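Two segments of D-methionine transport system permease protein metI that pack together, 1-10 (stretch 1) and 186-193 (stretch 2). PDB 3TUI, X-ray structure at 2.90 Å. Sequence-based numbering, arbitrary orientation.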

# COMPACT_ATOMS: atom_id res chain seq x y z
N MET A 1 2.91 -59.24 5.79
CA MET A 1 2.03 -58.80 6.87
C MET A 1 0.97 -59.84 7.28
O MET A 1 0.37 -60.50 6.44
N SER A 2 0.72 -59.94 8.58
CA SER A 2 -0.31 -60.85 9.09
C SER A 2 -1.68 -60.28 8.85
O SER A 2 -1.92 -59.11 9.12
N GLU A 3 -2.60 -61.13 8.43
CA GLU A 3 -3.97 -60.71 8.24
C GLU A 3 -4.63 -60.13 9.51
O GLU A 3 -5.52 -59.30 9.42
N PRO A 4 -4.24 -60.61 10.70
CA PRO A 4 -4.82 -59.94 11.86
C PRO A 4 -4.28 -58.52 12.04
O PRO A 4 -4.90 -57.72 12.73
N MET A 5 -3.11 -58.25 11.46
CA MET A 5 -2.56 -56.90 11.48
C MET A 5 -3.25 -55.92 10.52
O MET A 5 -3.66 -54.82 10.92
N MET A 6 -3.37 -56.32 9.26
CA MET A 6 -4.04 -55.49 8.29
C MET A 6 -5.37 -55.01 8.87
O MET A 6 -5.70 -53.83 8.81
N TRP A 7 -6.10 -55.91 9.49
CA TRP A 7 -7.39 -55.54 10.06
C TRP A 7 -7.22 -54.57 11.24
O TRP A 7 -8.15 -53.84 11.60
N LEU A 8 -6.04 -54.58 11.85
CA LEU A 8 -5.78 -53.77 13.05
C LEU A 8 -5.42 -52.34 12.70
O LEU A 8 -5.87 -51.37 13.34
N LEU A 9 -4.59 -52.22 11.67
CA LEU A 9 -4.31 -50.97 10.99
C LEU A 9 -5.57 -50.18 10.64
O LEU A 9 -5.68 -48.97 10.88
N VAL A 10 -6.51 -50.90 10.05
CA VAL A 10 -7.78 -50.32 9.64
C VAL A 10 -8.61 -49.82 10.83
O VAL A 10 -9.37 -48.87 10.70
N ALA A 186 9.47 -54.62 10.92
CA ALA A 186 9.78 -53.54 9.98
C ALA A 186 8.56 -53.18 9.17
O ALA A 186 8.18 -52.01 9.11
N THR A 187 7.93 -54.18 8.56
CA THR A 187 6.74 -53.95 7.77
C THR A 187 5.70 -53.11 8.51
O THR A 187 5.32 -52.04 8.03
N VAL A 188 5.28 -53.54 9.69
CA VAL A 188 4.26 -52.76 10.38
C VAL A 188 4.63 -51.28 10.59
O VAL A 188 3.80 -50.41 10.33
N MET A 189 5.85 -50.99 11.06
CA MET A 189 6.30 -49.60 11.24
C MET A 189 6.19 -48.80 9.95
O MET A 189 5.68 -47.66 9.91
N ASN A 190 6.72 -49.41 8.90
CA ASN A 190 6.84 -48.75 7.62
C ASN A 190 5.48 -48.44 7.02
O ASN A 190 5.34 -47.42 6.33
N THR A 191 4.47 -49.25 7.28
CA THR A 191 3.16 -48.89 6.75
C THR A 191 2.44 -47.95 7.71
O THR A 191 1.42 -47.37 7.38
N VAL A 192 2.97 -47.82 8.92
CA VAL A 192 2.43 -46.82 9.80
C VAL A 192 2.90 -45.47 9.32
O VAL A 192 2.13 -44.52 9.22
N LEU A 193 4.18 -45.40 9.00
CA LEU A 193 4.73 -44.17 8.47
C LEU A 193 3.93 -43.72 7.24
O LEU A 193 3.20 -42.72 7.27

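The two helices run in nearly the same direction, their axes 23° apart and 11.8 Å from each other at closest approach, so long or branched side chains must fill the space between them. No hydrogen bond crosses this interface; it rests on van der Waals contact.

Met1 precedes the first helix. Its CA-to-CB bond points sideways, yet chi1 and chi2 are both t, which extends the chain, and with chi3 near -53° (m), the end of the side chain comes nearer the second helix. There Met1 CE lies 3.5 Å from Thr187 CG2 and 3.6 Å from Thr191 OG1. An unbranched, flexible methionine suits such a reach.

Met1 lies four residues before Met5, and one helical turn separates Met5 from Leu9; both Met5 and Leu9 direct CA-to-CB toward the partner helix and are buried. Met5 adopts t, p, t, and its CE comes within 3.2 Å of Val188 CG2, a tight apolar contact. Val188 (chi1 p) points its CA-to-CB bond sideways, but a beta-branched residue carries two methyls close to the backbone, and CG2 still reaches the interface. Leu9 takes the common m, t rotamer. Its CD1 is 4.0 Å from Thr191 OG1, while its CD2 lies 4.4 Å from Val192 CG2, a looser contact with a valine in the t rotamer.

The CA-to-CB bonds of Thr187 and Thr191, one turn apart, both point toward the first stretch, but chi1 differs. Thr187 is m, and its CG2 methyl meets Met1. Thr191 is p, which brings OG1 within weak hydrogen-bonding range of its own helix's carbonyls: 3.4 Å from OG1 to Thr187 O and 3.3 Å from OG1 to Val188 O. Thr191 thus keeps its hydroxyl near backbone acceptors while its neighbours across the interface, Met1 and Leu9, are apolar.

Ser2 makes no contact across the interface; its p rotamer places OG 3.1 Å from Met5 N, a weak N-capping bond.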

# COMPACT_ATOMS: atom_id res chain seq x y z
CB MET A 1 1.33 -57.49 6.50
CG MET A 1 0.39 -56.98 7.60
SD MET A 1 -0.30 -55.35 7.28
CE MET A 1 1.23 -54.45 6.96
CB SER A 2 -0.18 -61.11 10.58
OG SER A 2 -0.44 -59.91 11.30
CB GLU A 3 -4.79 -61.86 7.68
CG GLU A 3 -6.27 -61.68 7.82
CD GLU A 3 -7.01 -62.87 7.28
OE1 GLU A 3 -6.49 -64.00 7.40
OE2 GLU A 3 -8.09 -62.66 6.67
CB PRO A 4 -4.38 -60.83 13.03
CG PRO A 4 -3.16 -61.52 12.53
CD PRO A 4 -3.43 -61.78 11.08
CB MET A 5 -1.05 -56.89 11.19
CG MET A 5 -0.43 -55.53 11.49
SD MET A 5 -0.85 -54.93 13.15
CE MET A 5 -0.24 -53.28 13.10
CB MET A 6 -4.24 -56.30 7.01
CG MET A 6 -2.92 -56.51 6.26
SD MET A 6 -2.99 -57.56 4.78
CE MET A 6 -3.92 -56.52 3.65
CB TRP A 7 -8.13 -56.81 10.49
CG TRP A 7 -9.63 -56.72 10.39
CD1 TRP A 7 -10.53 -56.80 11.42
CD2 TRP A 7 -10.39 -56.52 9.20
NE1 TRP A 7 -11.81 -56.67 10.93
CE2 TRP A 7 -11.75 -56.49 9.57
CE3 TRP A 7 -10.05 -56.36 7.85
CZ2 TRP A 7 -12.78 -56.31 8.64
CZ3 TRP A 7 -11.06 -56.18 6.93
CH2 TRP A 7 -12.41 -56.16 7.33
CB LEU A 8 -4.66 -54.42 13.88
CG LEU A 8 -4.22 -53.66 15.14
CD1 LEU A 8 -5.01 -54.09 16.40
CD2 LEU A 8 -2.69 -53.71 15.35
CB LEU A 9 -3.56 -51.29 9.70
CG LEU A 9 -2.16 -51.76 10.06
CD1 LEU A 9 -1.38 -52.13 8.82
CD2 LEU A 9 -1.49 -50.63 10.84
CB VAL A 10 -8.53 -51.30 8.72
CG1 VAL A 10 -9.88 -50.73 8.30
CG2 VAL A 10 -7.65 -51.57 7.45
CB ALA A 186 10.95 -53.90 9.06
CB THR A 187 6.11 -55.27 7.31
OG1 THR A 187 6.85 -55.75 6.18
CG2 THR A 187 4.65 -55.07 6.90
CB VAL A 188 3.83 -53.40 11.71
CG1 VAL A 188 5.02 -53.55 12.62
CG2 VAL A 188 2.76 -52.56 12.36
CB MET A 189 7.76 -49.54 11.68
CG MET A 189 8.19 -48.15 12.14
SD MET A 189 7.13 -47.64 13.52
CE MET A 189 7.12 -45.85 13.31
CB ASN A 190 7.72 -49.56 6.66
CG ASN A 190 9.19 -49.54 7.07
OD1 ASN A 190 9.53 -49.15 8.19
ND2 ASN A 190 10.06 -49.96 6.15
CB THR A 191 2.25 -50.10 6.41
OG1 THR A 191 2.18 -50.98 7.53
CG2 THR A 191 2.77 -50.83 5.19
CB VAL A 192 2.81 -47.04 11.27
CG1 VAL A 192 2.51 -45.79 12.07
CG2 VAL A 192 2.02 -48.19 11.84
CB LEU A 193 6.21 -44.35 8.12
CG LEU A 193 6.94 -43.10 7.64
CD1 LEU A 193 7.45 -42.31 8.83
CD2 LEU A 193 8.06 -43.52 6.71